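Local coordinates for GDSL-like protein (Roseburia intestinalis L1-82, PDB 6HFZ) that removes acetyl groups from complex beta-mannans as a two-domain carbohydrate esterase of the SGNH (GDSL-like) hydrolase clan, at residues E31-A36 and E99-I104; Y55-Y60 and F72-A77; V291-S296 and V316-N321; K298-V303 and E355-P360. All blocks are in the same frame, centred on the assembly; numbering follows the deposited sequence.

Contact 1: E31-A36 and E99-I104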
loop_
_atom_site.group_PDB
_atom_site.type_symbol
_atom_site.label_atom_id
_atom_site.label_comp_id
_atom_site.label_asym_id
_atom_site.label_seq_id
_atom_site.Cartn_x
_atom_site.Cartn_y
_atom_site.Cartn_z
ATOM N N GLU A 31 25.695 -13.592 -3.580
ATOM C CA GLU A 31 25.609 -12.129 -3.637
ATOM C C GLU A 31 24.791 -11.560 -2.458
ATOM O O GLU A 31 24.139 -12.270 -1.711
ATOM C CB GLU A 31 24.971 -11.696 -4.954
ATOM C CG GLU A 31 25.779 -12.031 -6.187
ATOM C CD GLU A 31 25.288 -11.388 -7.477
ATOM O OE1 GLU A 31 24.490 -10.394 -7.412
ATOM O OE2 GLU A 31 25.729 -11.847 -8.546
ATOM N N ALA A 32 24.848 -10.243 -2.297
ATOM C CA ALA A 32 24.040 -9.521 -1.301
ATOM C C ALA A 32 22.737 -9.029 -1.968
ATOM O O ALA A 32 22.773 -8.411 -3.020
ATOM C CB ALA A 32 24.833 -8.383 -0.725
ATOM N N LEU A 33 21.582 -9.342 -1.352
ATOM C CA LEU A 33 20.293 -9.120 -1.971
ATOM C C LEU A 33 19.334 -8.463 -0.980
ATOM O O LEU A 33 19.363 -8.714 0.236
ATOM C CB LEU A 33 19.750 -10.457 -2.473
ATOM C CG LEU A 33 20.556 -11.080 -3.603
ATOM C CD1 LEU A 33 20.245 -12.564 -3.730
ATOM C CD2 LEU A 33 20.337 -10.351 -4.923
ATOM N N ASN A 34 18.474 -7.602 -1.537
ATOM C CA ASN A 34 17.511 -6.846 -0.779
ATOM C C ASN A 34 16.104 -7.415 -1.053
ATOM O O ASN A 34 15.662 -7.419 -2.170
ATOM C CB ASN A 34 17.609 -5.377 -1.190
ATOM C CG ASN A 34 18.934 -4.746 -0.803
ATOM O OD1 ASN A 34 19.511 -5.074 0.229
ATOM N ND2 ASN A 34 19.396 -3.793 -1.586
ATOM N N ILE A 35 15.458 -7.911 -0.005
ATOM C CA ILE A 35 14.169 -8.585 -0.073
ATOM C C ILE A 35 13.113 -7.645 0.526
ATOM O O ILE A 35 13.178 -7.393 1.739
ATOM C CB ILE A 35 14.268 -9.908 0.713
ATOM C CG1 ILE A 35 15.442 -10.790 0.252
ATOM C CG2 ILE A 35 12.940 -10.668 0.684
ATOM C CD1 ILE A 35 15.420 -11.197 -1.208
ATOM N N ALA A 36 12.162 -7.153 -0.295
ATOM C CA ALA A 36 11.273 -6.120 0.136
ATOM C C ALA A 36 9.803 -6.540 0.033
ATOM O O ALA A 36 9.429 -7.389 -0.750
ATOM C CB ALA A 36 11.536 -4.870 -0.637
ATOM N N GLU A 99 16.723 0.071 -2.995
ATOM C CA GLU A 99 17.333 -0.732 -4.076
ATOM C C GLU A 99 16.929 -2.201 -3.973
ATOM O O GLU A 99 17.764 -3.104 -3.902
ATOM C CB GLU A 99 18.861 -0.605 -4.065
ATOM C CG GLU A 99 19.328 0.807 -4.392
ATOM C CD GLU A 99 20.828 0.998 -4.187
ATOM O OE1 GLU A 99 21.497 1.368 -5.162
ATOM O OE2 GLU A 99 21.319 0.800 -3.041
ATOM N N PRO A 100 15.621 -2.518 -3.997
ATOM C CA PRO A 100 15.184 -3.884 -3.742
ATOM C C PRO A 100 15.505 -4.775 -4.949
ATOM O O PRO A 100 15.471 -4.313 -6.116
ATOM C CB PRO A 100 13.653 -3.712 -3.571
ATOM C CG PRO A 100 13.334 -2.524 -4.485
ATOM C CD PRO A 100 14.519 -1.595 -4.274
ATOM N N ASP A 101 15.732 -6.061 -4.673
ATOM C CA ASP A 101 15.985 -7.105 -5.688
ATOM C C ASP A 101 14.756 -8.004 -5.904
ATOM O O ASP A 101 14.515 -8.519 -7.014
ATOM C CB ASP A 101 17.216 -7.914 -5.286
ATOM C CG ASP A 101 18.492 -7.064 -5.295
ATOM O OD1 ASP A 101 18.843 -6.538 -6.398
ATOM O OD2 ASP A 101 19.079 -6.841 -4.177
ATOM N N PHE A 102 13.894 -8.037 -4.902
ATOM C CA PHE A 102 12.679 -8.808 -4.863
ATOM C C PHE A 102 11.648 -7.965 -4.102
ATOM O O PHE A 102 11.990 -7.409 -3.061
ATOM C CB PHE A 102 12.949 -10.128 -4.129
ATOM C CG PHE A 102 11.724 -10.960 -3.802
ATOM C CD1 PHE A 102 11.250 -11.899 -4.698
ATOM C CD2 PHE A 102 11.115 -10.852 -2.555
ATOM C CE1 PHE A 102 10.127 -12.670 -4.393
ATOM C CE2 PHE A 102 10.016 -11.639 -2.235
ATOM C CZ PHE A 102 9.533 -12.548 -3.158
ATOM N N VAL A 103 10.449 -7.813 -4.673
ATOM C CA VAL A 103 9.374 -7.013 -4.111
ATOM C C VAL A 103 8.085 -7.849 -4.138
ATOM O O VAL A 103 7.674 -8.259 -5.215
ATOM C CB VAL A 103 9.128 -5.726 -4.932
ATOM C CG1 VAL A 103 7.945 -4.941 -4.355
ATOM C CG2 VAL A 103 10.389 -4.867 -4.999
ATOM N N ILE A 104 7.504 -8.065 -2.964
ATOM C CA ILE A 104 6.095 -8.510 -2.831
ATOM C C ILE A 104 5.194 -7.285 -2.726
ATOM O O ILE A 104 5.483 -6.341 -1.917
ATOM C CB ILE A 104 5.916 -9.448 -1.630
ATOM C CG1 ILE A 104 6.309 -10.866 -2.053
ATOM C CG2 ILE A 104 4.463 -9.381 -1.079
ATOM C CD1 ILE A 104 6.421 -11.867 -0.932
HETATM O O HOH W 1 21.551 -5.919 -3.910
HETATM O O HOH W 2 21.885 -2.227 -1.531
#
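Parallel strand pairing joins N34-A36 to D101-I104 inside the mixed sheet of the esterase domain, between strands 136-141 and 71-78, with the axes of 32-36 and 102-104 only 5° apart. The ladder holds through A36, whose N donates to F102 O at 2.8 Å and whose O accepts from I104 N at 3.0 Å. Upstream, N34 O takes D101 N at 2.8 Å and a weak bond from F102 N. The D101 carboxylate then replaces a backbone acceptor: its OD2 receives N34 N at 2.8 Å through the anti lone pair, while OD1 is salt-bridged to R26 of helix 18-28. A three-layered alpha/beta/alpha core with a parallel central sheet is the SGNH hydrolase fold, and here strand 102-106 enters it from the turn that follows helix 84-96. N34 ND2 reaches back to that turn, donating to E99 O at 2.9 Å almost straight (173°), the oxygen lying in the amide plane. An alanine in place of N34 would probably leave E99 O without this donor and the turn less firmly tied to the strand. On one face of the sheet I35 CG2 meets F102 CD2 at 3.7 Å; on the other, A36 CB packs on P100 CB at 3.8 Å.

Contact 2: Y55-Y60 and F72-A77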
loop_
_atom_site.group_PDB
_atom_site.type_symbol
_atom_site.label_atom_id
_atom_site.label_comp_id
_atom_site.label_asym_id
_atom_site.label_seq_id
_atom_site.Cartn_x
_atom_site.Cartn_y
_atom_site.Cartn_z
ATOM N N TYR A 55 4.214 -12.888 8.056
ATOM C CA TYR A 55 4.453 -13.649 6.819
ATOM C C TYR A 55 5.730 -13.108 6.164
ATOM O O TYR A 55 6.490 -13.861 5.601
ATOM C CB TYR A 55 3.224 -13.638 5.895
ATOM C CG TYR A 55 3.180 -12.496 4.918
ATOM C CD1 TYR A 55 3.964 -12.512 3.789
ATOM C CD2 TYR A 55 2.335 -11.413 5.105
ATOM C CE1 TYR A 55 3.980 -11.456 2.899
ATOM C CE2 TYR A 55 2.319 -10.355 4.213
ATOM C CZ TYR A 55 3.178 -10.357 3.127
ATOM O OH TYR A 55 3.248 -9.278 2.279
ATOM N N ALA A 56 5.926 -11.771 6.182
ATOM C CA ALA A 56 7.028 -11.132 5.503
ATOM C C ALA A 56 8.376 -11.646 6.042
ATOM O O ALA A 56 9.245 -12.009 5.283
ATOM C CB ALA A 56 6.930 -9.614 5.569
ATOM N N TYR A 57 8.470 -11.762 7.364
ATOM C CA TYR A 57 9.731 -12.223 7.967
ATOM C C TYR A 57 9.908 -13.717 7.674
ATOM O O TYR A 57 11.029 -14.176 7.433
ATOM C CB TYR A 57 9.751 -11.832 9.433
ATOM C CG TYR A 57 11.154 -11.786 9.984
ATOM C CD1 TYR A 57 11.953 -10.666 9.860
ATOM C CD2 TYR A 57 11.691 -12.921 10.561
ATOM C CE1 TYR A 57 13.252 -10.653 10.338
ATOM C CE2 TYR A 57 12.994 -12.936 11.016
ATOM C CZ TYR A 57 13.768 -11.802 10.914
ATOM O OH TYR A 57 15.032 -11.838 11.442
ATOM N N HIS A 58 8.800 -14.472 7.621
ATOM C CA HIS A 58 8.876 -15.886 7.251
ATOM C C HIS A 58 9.421 -16.052 5.833
ATOM O O HIS A 58 10.233 -16.944 5.562
ATOM C CB HIS A 58 7.539 -16.622 7.404
ATOM C CG HIS A 58 7.094 -16.960 8.800
ATOM N ND1 HIS A 58 7.850 -17.718 9.702
ATOM C CD2 HIS A 58 5.917 -16.741 9.420
ATOM C CE1 HIS A 58 7.149 -17.909 10.816
ATOM N NE2 HIS A 58 5.951 -17.351 10.663
ATOM N N VAL A 59 8.996 -15.192 4.897
ATOM C CA VAL A 59 9.491 -15.279 3.557
ATOM C C VAL A 59 10.974 -14.888 3.553
ATOM O O VAL A 59 11.773 -15.435 2.777
ATOM C CB VAL A 59 8.665 -14.389 2.621
ATOM C CG1 VAL A 59 9.320 -14.163 1.280
ATOM C CG2 VAL A 59 7.266 -14.936 2.472
ATOM N N TYR A 60 11.321 -13.857 4.339
ATOM C CA TYR A 60 12.718 -13.400 4.444
ATOM C C TYR A 60 13.573 -14.579 4.944
ATOM O O TYR A 60 14.660 -14.869 4.407
ATOM C CB TYR A 60 12.788 -12.143 5.315
ATOM C CG TYR A 60 14.178 -11.708 5.703
ATOM C CD1 TYR A 60 15.068 -11.209 4.768
ATOM C CD2 TYR A 60 14.578 -11.804 7.015
ATOM C CE1 TYR A 60 16.347 -10.805 5.135
ATOM C CE2 TYR A 60 15.854 -11.414 7.398
ATOM C CZ TYR A 60 16.726 -10.914 6.458
ATOM O OH TYR A 60 17.971 -10.534 6.882
ATOM N N PHE A 72 21.265 -11.317 2.972
ATOM C CA PHE A 72 19.962 -10.697 2.679
ATOM C C PHE A 72 19.657 -9.568 3.660
ATOM O O PHE A 72 19.947 -9.682 4.869
ATOM C CB PHE A 72 18.855 -11.742 2.740
ATOM C CG PHE A 72 18.972 -12.824 1.703
ATOM C CD1 PHE A 72 18.572 -12.569 0.395
ATOM C CD2 PHE A 72 19.489 -14.079 2.023
ATOM C CE1 PHE A 72 18.614 -13.562 -0.570
ATOM C CE2 PHE A 72 19.517 -15.068 1.059
ATOM C CZ PHE A 72 19.122 -14.806 -0.229
ATOM N N THR A 73 18.974 -8.534 3.123
ATOM C CA THR A 73 18.503 -7.385 3.857
ATOM C C THR A 73 16.966 -7.355 3.773
ATOM O O THR A 73 16.450 -7.515 2.686
ATOM C CB THR A 73 19.082 -6.076 3.308
ATOM O OG1 THR A 73 20.507 -6.156 3.438
ATOM C CG2 THR A 73 18.609 -4.849 4.063
ATOM N N TYR A 74 16.336 -7.179 4.928
ATOM C CA TYR A 74 14.859 -7.222 5.120
ATOM C C TYR A 74 14.309 -5.795 5.040
ATOM O O TYR A 74 14.719 -4.956 5.839
ATOM C CB TYR A 74 14.526 -7.847 6.466
ATOM C CG TYR A 74 13.064 -7.899 6.865
ATOM C CD1 TYR A 74 12.135 -8.633 6.139
ATOM C CD2 TYR A 74 12.626 -7.285 8.017
ATOM C CE1 TYR A 74 10.801 -8.693 6.508
ATOM C CE2 TYR A 74 11.307 -7.399 8.445
ATOM C CZ TYR A 74 10.381 -8.088 7.684
ATOM O OH TYR A 74 9.117 -8.158 8.223
ATOM N N ILE A 75 13.440 -5.522 4.045
ATOM C CA ILE A 75 12.809 -4.224 3.851
ATOM C C ILE A 75 11.286 -4.380 3.957
ATOM O O ILE A 75 10.693 -4.886 3.030
ATOM C CB ILE A 75 13.212 -3.606 2.505
ATOM C CG1 ILE A 75 14.731 -3.454 2.393
ATOM C CG2 ILE A 75 12.494 -2.285 2.236
ATOM C CD1 ILE A 75 15.164 -3.582 0.971
ATOM N N ASN A 76 10.722 -3.978 5.102
ATOM C CA ASN A 76 9.284 -4.060 5.337
ATOM C C ASN A 76 8.704 -2.662 5.225
ATOM O O ASN A 76 8.824 -1.896 6.152
ATOM C CB ASN A 76 8.905 -4.702 6.662
ATOM C CG ASN A 76 7.421 -4.997 6.702
ATOM O OD1 ASN A 76 6.617 -4.193 6.228
ATOM N ND2 ASN A 76 7.067 -6.157 7.229
ATOM N N ALA A 77 8.040 -2.411 4.088
ATOM C CA ALA A 77 7.456 -1.120 3.744
ATOM C C ALA A 77 5.926 -1.184 3.849
ATOM O O ALA A 77 5.211 -0.472 3.142
ATOM C CB ALA A 77 7.883 -0.703 2.373
HETATM O O HOH W 3 17.949 -7.079 7.345
#
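Y60 lays its ring under the CB of Y74, which stands over the ring centre 3.6 Å from the centroid and 6° off the normal, a CH-pi contact. CG of Y60 lies anti to its backbone N (chi1 170°), on the side of the strand. The two rings themselves meet obliquely, Y60 CB approaching Y74 CD1 at 3.7 Å. Beyond the ring, the Y60 hydroxyl donates to F72 O at 2.9 Å from above the carbonyl plane, and Y60 CE1 touches F72 CB at 3.6 Å. Y57 meets Y74 differently: its edge points at the Y74 face in a T-shaped pair, planes 82° apart, with Y57 CD1 3.6 Å from Y74 CE2 near the rim. The three tyrosines thus form an aromatic cluster. At the far end of Y74 the OH accepts a nearly straight bond from N76 ND2 at 3.0 Å, and A56 CB lies 3.7 Å from that same OH. N76 ND2 also donates to T43 O, so one amide nitrogen links the Y74 hydroxyl to helix 41-44. Residues 55-60 run nearly antiparallel to 72-77; their helix, 55-66, lies between strand 71-78, an outermost strand of the sheet, and helix 196-215, which Y55 and V59 touch.

Contact 3: V291-S296 and V316-N321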
loop_
_atom_site.group_PDB
_atom_site.type_symbol
_atom_site.label_atom_id
_atom_site.label_comp_id
_atom_site.label_asym_id
_atom_site.label_seq_id
_atom_site.Cartn_x
_atom_site.Cartn_y
_atom_site.Cartn_z
ATOM N N VAL A 291 -6.155 13.694 -1.088
ATOM C CA VAL A 291 -5.687 14.299 0.168
ATOM C C VAL A 291 -5.588 13.231 1.252
ATOM O O VAL A 291 -6.470 12.369 1.389
ATOM C CB VAL A 291 -6.634 15.435 0.575
ATOM C CG1 VAL A 291 -8.058 14.935 0.793
ATOM C CG2 VAL A 291 -6.169 16.147 1.834
ATOM N N GLN A 292 -4.497 13.303 2.036
ATOM C CA GLN A 292 -4.299 12.417 3.151
ATOM C C GLN A 292 -4.441 13.192 4.467
ATOM O O GLN A 292 -3.881 14.270 4.594
ATOM C CB GLN A 292 -2.898 11.821 3.120
ATOM C CG GLN A 292 -2.678 10.739 2.078
ATOM C CD GLN A 292 -1.302 10.154 2.325
ATOM O OE1 GLN A 292 -0.297 10.864 2.192
ATOM N NE2 GLN A 292 -1.260 8.894 2.744
ATOM N N TYR A 293 -5.130 12.609 5.451
ATOM C CA TYR A 293 -5.386 13.273 6.723
ATOM C C TYR A 293 -5.740 12.242 7.793
ATOM O O TYR A 293 -6.132 11.119 7.462
ATOM C CB TYR A 293 -6.540 14.296 6.623
ATOM C CG TYR A 293 -7.888 13.726 6.198
ATOM C CD1 TYR A 293 -8.165 13.405 4.866
ATOM C CD2 TYR A 293 -8.908 13.527 7.121
ATOM C CE1 TYR A 293 -9.409 12.906 4.470
ATOM C CE2 TYR A 293 -10.145 13.007 6.743
ATOM C CZ TYR A 293 -10.397 12.692 5.418
ATOM O OH TYR A 293 -11.640 12.234 5.034
ATOM N N ARG A 294 -5.642 12.653 9.066
ATOM C CA ARG A 294 -5.928 11.732 10.133
ATOM C C ARG A 294 -7.435 11.652 10.403
ATOM O O ARG A 294 -8.119 12.672 10.527
ATOM C CB ARG A 294 -5.222 12.147 11.426
ATOM C CG ARG A 294 -5.555 11.277 12.638
ATOM C CD ARG A 294 -4.587 11.612 13.774
ATOM N NE ARG A 294 -4.622 13.002 14.225
ATOM C CZ ARG A 294 -3.596 13.650 14.755
ATOM N NH1 ARG A 294 -2.418 13.048 14.890
ATOM N NH2 ARG A 294 -3.696 14.935 15.069
ATOM N N LYS A 295 -7.923 10.415 10.594
ATOM C CA LYS A 295 -9.187 10.140 11.223
ATOM C C LYS A 295 -8.864 9.526 12.597
ATOM O O LYS A 295 -8.225 8.474 12.692
ATOM C CB LYS A 295 -10.042 9.213 10.354
ATOM C CG LYS A 295 -10.759 9.881 9.195
ATOM C CD LYS A 295 -11.695 8.974 8.462
ATOM C CE LYS A 295 -12.430 9.707 7.364
ATOM N NZ LYS A 295 -13.025 8.782 6.366
ATOM N N SER A 296 -9.276 10.237 13.651
ATOM C CA SER A 296 -8.843 10.034 15.017
ATOM C C SER A 296 -9.891 9.227 15.791
ATOM O O SER A 296 -11.072 9.483 15.703
ATOM C CB SER A 296 -8.568 11.372 15.685
ATOM O OG SER A 296 -8.381 11.190 17.090
ATOM N N VAL A 316 -15.193 19.272 -0.520
ATOM C CA VAL A 316 -15.326 17.996 0.120
ATOM C C VAL A 316 -14.991 18.140 1.602
ATOM O O VAL A 316 -13.945 18.686 1.976
ATOM C CB VAL A 316 -14.456 16.918 -0.548
ATOM C CG1 VAL A 316 -14.486 15.598 0.192
ATOM C CG2 VAL A 316 -14.852 16.748 -1.999
ATOM N N ARG A 317 -15.869 17.558 2.422
ATOM C CA ARG A 317 -15.753 17.502 3.863
ATOM C C ARG A 317 -14.750 16.430 4.282
ATOM O O ARG A 317 -14.872 15.237 3.930
ATOM C CB ARG A 317 -17.091 17.151 4.512
ATOM C CG ARG A 317 -17.046 17.156 6.032
ATOM C CD ARG A 317 -17.840 16.034 6.669
ATOM N NE ARG A 317 -19.067 16.531 7.239
ATOM C CZ ARG A 317 -19.170 17.105 8.424
ATOM N NH1 ARG A 317 -18.904 16.447 9.543
ATOM N NH2 ARG A 317 -19.473 18.380 8.463
ATOM N N LEU A 318 -13.779 16.863 5.078
ATOM C CA LEU A 318 -12.770 15.966 5.678
ATOM C C LEU A 318 -13.033 15.968 7.193
ATOM O O LEU A 318 -12.676 16.947 7.936
ATOM C CB LEU A 318 -11.352 16.422 5.344
ATOM C CG LEU A 318 -11.055 16.854 3.910
ATOM C CD1 LEU A 318 -9.587 17.307 3.812
ATOM C CD2 LEU A 318 -11.311 15.709 2.944
ATOM N N ASP A 319 -13.675 14.907 7.658
ATOM C CA ASP A 319 -14.081 14.771 9.065
ATOM C C ASP A 319 -13.082 13.893 9.838
ATOM O O ASP A 319 -12.974 12.686 9.610
ATOM C CB ASP A 319 -15.498 14.209 9.146
ATOM C CG ASP A 319 -16.114 14.191 10.531
ATOM O OD1 ASP A 319 -15.363 14.243 11.524
ATOM O OD2 ASP A 319 -17.361 14.141 10.597
ATOM N N ALA A 320 -12.429 14.487 10.833
ATOM C CA ALA A 320 -11.392 13.797 11.608
ATOM C C ALA A 320 -11.988 12.930 12.727
ATOM O O ALA A 320 -11.269 12.216 13.373
ATOM C CB ALA A 320 -10.393 14.805 12.100
ATOM N N ASN A 321 -13.321 12.947 12.893
ATOM C CA ASN A 321 -14.033 12.132 13.858
ATOM C C ASN A 321 -14.290 10.740 13.267
ATOM O O ASN A 321 -15.268 10.540 12.527
ATOM C CB ASN A 321 -15.368 12.770 14.242
ATOM C CG ASN A 321 -15.165 14.101 14.921
ATOM O OD1 ASN A 321 -14.864 14.133 16.107
ATOM N ND2 ASN A 321 -15.231 15.179 14.159
HETATM O O HOH W 4 -14.375 12.654 6.034
#
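Two beta-sheets of the second domain face each other here, strand 288-295 of one and strand 316-319, an outermost strand, of the other. Within these segments the strand axes come no closer than 8.0 Å and lie 42° apart, too far for a backbone ladder, so side chains fill the space between them. L318 is the chief filler. Its CB lies over one face of the Y293 ring, 3.9 Å from the centroid and offset toward the rim, a CH-pi contact. Its CD2 reaches Y293 CE1 at 3.7 Å and, tip to tip with V291, comes to 4.0 Å from V291 CG1. Y293 holds CG between its backbone N and carbonyl carbon (chi1 60°), which sets CG on the side of L318. The phenol is tied at its far end: Y293 OH is hydrogen-bonded to D333 of strand 329-336 and also accepts from a water that takes D319 N. K295 lays its methylenes by the opposing backbone, CG 3.6 Å from D319 O, while its NZ goes to E331 in a salt bridge. Only past the strand ends do the backbones join, where S296 N donates to A320 O at 2.8 Å, nearly straight (172°). The turn that offers this oxygen is shaped by D319, whose OD1 accepts from N321 N in an Asx turn and from N321 ND2 as well; its OD2 is salt-bridged to R317 NH1. Apolar packing between two facing antiparallel sheets is the hallmark of a beta-sandwich, with which this domain is consistent.

Contact 4: K298-V303 and E355-P360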
loop_
_atom_site.group_PDB
_atom_site.type_symbol
_atom_site.label_atom_id
_atom_site.label_comp_id
_atom_site.label_asym_id
_atom_site.label_seq_id
_atom_site.Cartn_x
_atom_site.Cartn_y
_atom_site.Cartn_z
ATOM N N LYS A 298 -9.537 9.256 18.991
ATOM C CA LYS A 298 -9.587 10.170 20.142
ATOM C C LYS A 298 -10.507 11.329 19.770
ATOM O O LYS A 298 -10.153 12.105 18.891
ATOM C CB LYS A 298 -8.184 10.669 20.484
ATOM C CG LYS A 298 -7.268 9.615 21.086
ATOM C CD LYS A 298 -5.931 10.167 21.516
ATOM C CE LYS A 298 -4.817 9.142 21.415
ATOM N NZ LYS A 298 -3.647 9.534 22.236
ATOM N N LEU A 299 -11.688 11.386 20.409
ATOM C CA LEU A 299 -12.798 12.219 20.012
ATOM C C LEU A 299 -13.069 13.274 21.090
ATOM O O LEU A 299 -12.764 13.047 22.268
ATOM C CB LEU A 299 -14.044 11.337 19.884
ATOM C CG LEU A 299 -14.099 10.299 18.756
ATOM C CD1 LEU A 299 -15.505 9.716 18.675
ATOM C CD2 LEU A 299 -13.693 10.906 17.416
ATOM N N PRO A 300 -13.685 14.401 20.717
ATOM C CA PRO A 300 -13.969 14.796 19.353
ATOM C C PRO A 300 -12.730 15.399 18.676
ATOM O O PRO A 300 -11.709 15.630 19.311
ATOM C CB PRO A 300 -15.101 15.826 19.468
ATOM C CG PRO A 300 -14.885 16.483 20.806
ATOM C CD PRO A 300 -13.976 15.557 21.595
ATOM N N ALA A 301 -12.853 15.644 17.365
ATOM C CA ALA A 301 -11.806 16.219 16.538
ATOM C C ALA A 301 -12.425 17.185 15.522
ATOM O O ALA A 301 -13.648 17.214 15.326
ATOM C CB ALA A 301 -11.056 15.108 15.849
ATOM N N PRO A 302 -11.607 18.041 14.889
ATOM C CA PRO A 302 -12.098 19.037 13.949
ATOM C C PRO A 302 -12.564 18.439 12.626
ATOM O O PRO A 302 -12.304 17.249 12.338
ATOM C CB PRO A 302 -10.882 19.911 13.654
ATOM C CG PRO A 302 -9.995 19.705 14.828
ATOM C CD PRO A 302 -10.176 18.236 15.142
ATOM N N VAL A 303 -13.280 19.270 11.883
ATOM C CA VAL A 303 -13.722 18.995 10.530
ATOM C C VAL A 303 -13.134 20.076 9.642
ATOM O O VAL A 303 -13.094 21.242 10.050
ATOM C CB VAL A 303 -15.256 18.967 10.430
ATOM C CG1 VAL A 303 -15.702 18.697 9.003
ATOM C CG2 VAL A 303 -15.865 17.949 11.408
ATOM N N GLU A 355 -14.656 22.769 21.789
ATOM C CA GLU A 355 -13.887 23.278 22.919
ATOM C C GLU A 355 -13.004 22.151 23.475
ATOM O O GLU A 355 -11.840 22.367 23.840
ATOM C CB GLU A 355 -14.844 23.844 23.974
ATOM C CG GLU A 355 -14.425 25.206 24.495
ATOM C CD GLU A 355 -13.046 25.256 25.132
ATOM O OE1 GLU A 355 -12.343 26.266 24.912
ATOM O OE2 GLU A 355 -12.679 24.292 25.845
ATOM N N ASN A 356 -13.562 20.940 23.484
ATOM C CA ASN A 356 -12.938 19.759 24.074
ATOM C C ASN A 356 -12.241 18.876 23.012
ATOM O O ASN A 356 -12.146 17.673 23.201
ATOM C CB ASN A 356 -13.984 18.944 24.847
ATOM C CG ASN A 356 -15.166 18.479 24.014
ATOM O OD1 ASN A 356 -15.593 19.157 23.075
ATOM N ND2 ASN A 356 -15.719 17.328 24.370
ATOM N N ASP A 357 -11.769 19.435 21.892
ATOM C CA ASP A 357 -11.136 18.592 20.843
ATOM C C ASP A 357 -9.925 17.872 21.450
ATOM O O ASP A 357 -9.101 18.502 22.096
ATOM C CB ASP A 357 -10.728 19.419 19.616
ATOM C CG ASP A 357 -11.845 19.577 18.592
ATOM O OD1 ASP A 357 -12.772 18.732 18.574
ATOM O OD2 ASP A 357 -11.808 20.548 17.834
ATOM N N ALA A 358 -9.845 16.549 21.243
ATOM C CA ALA A 358 -8.771 15.684 21.841
ATOM C C ALA A 358 -7.445 15.870 21.095
ATOM O O ALA A 358 -6.338 15.688 21.634
ATOM C CB ALA A 358 -9.222 14.240 21.797
ATOM N N VAL A 359 -7.568 16.182 19.804
ATOM C CA VAL A 359 -6.439 16.300 18.909
ATOM C C VAL A 359 -6.735 17.416 17.910
ATOM O O VAL A 359 -7.886 17.717 17.589
ATOM C CB VAL A 359 -6.176 14.992 18.125
ATOM C CG1 VAL A 359 -5.784 13.825 19.020
ATOM C CG2 VAL A 359 -7.347 14.614 17.231
ATOM N N PRO A 360 -5.682 18.005 17.341
ATOM C CA PRO A 360 -5.829 18.919 16.216
ATOM C C PRO A 360 -6.107 18.110 14.942
ATOM O O PRO A 360 -5.963 16.885 14.929
ATOM C CB PRO A 360 -4.468 19.587 16.097
ATOM C CG PRO A 360 -3.516 18.551 16.642
ATOM C CD PRO A 360 -4.277 17.821 17.728
#
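P300 and N356 cross at about a right angle where two loops meet at one end of the domain whose facing sheets are consistent with a beta-sandwich, the loop between strands 288-295 and 303-308 and that between 342-352 and 361-370. P300 CG lies 3.6 Å from N356 OD1 of the side-chain amide, and P300 CD is 3.2 Å from the backbone O of N356. N356 turns CG between its backbone N and carbonyl carbon (chi1 58°), which puts CG beside the proline ring. The peptide bond before P300 is cis, so the chain bends sharply between L299 and P300. The D357 carboxylate enters between the proline residues of the other loop and crosses P302 obliquely, with OD2 3.6 Å from P302 CG. Its OD1 packs 3.3 Å from P300 C, close to A301 N but at an angle too poor for a hydrogen bond; that N-H goes to N321 OD1 instead. D357 OD1 is hydrogen-bonded to H354 ND1. An alanine in place of D357 would probably leave H354 ND1 without this partner and open a gap beside P300 and P302. Farther along, the methyl of A358 points at the other loop and meets K298 CB at 3.9 Å, while V359 CG2 packs 4.0 Å from A301 CB. V359 O is buried against P302 CD with no hydrogen-bonding partner in the model. A single direct hydrogen bond joins the loops, A358 N donating to P300 O at 2.8 Å, the donor lying nearly along the C=O axis.

Contacts 1 and 2 share the sheet of the esterase domain: strand 32-39 of contact 1 pairs with strand 71-78 of contact 2, and their centres are 9 Å apart. Contact 1 is buried and built largely on backbone bonds, whereas contact 2 is partly buried and relies on aromatic rings against a helix. Contacts 3 and 4 belong to the second domain, with contact 3 between sheets, chiefly apolar, and contact 4 at the surface, rich in proline. They touch through N321 with A301 and R294 with P360, their segments alternating along the chain. Contacts 2 and 3 do not touch; their nearest atoms are about 11 Å apart.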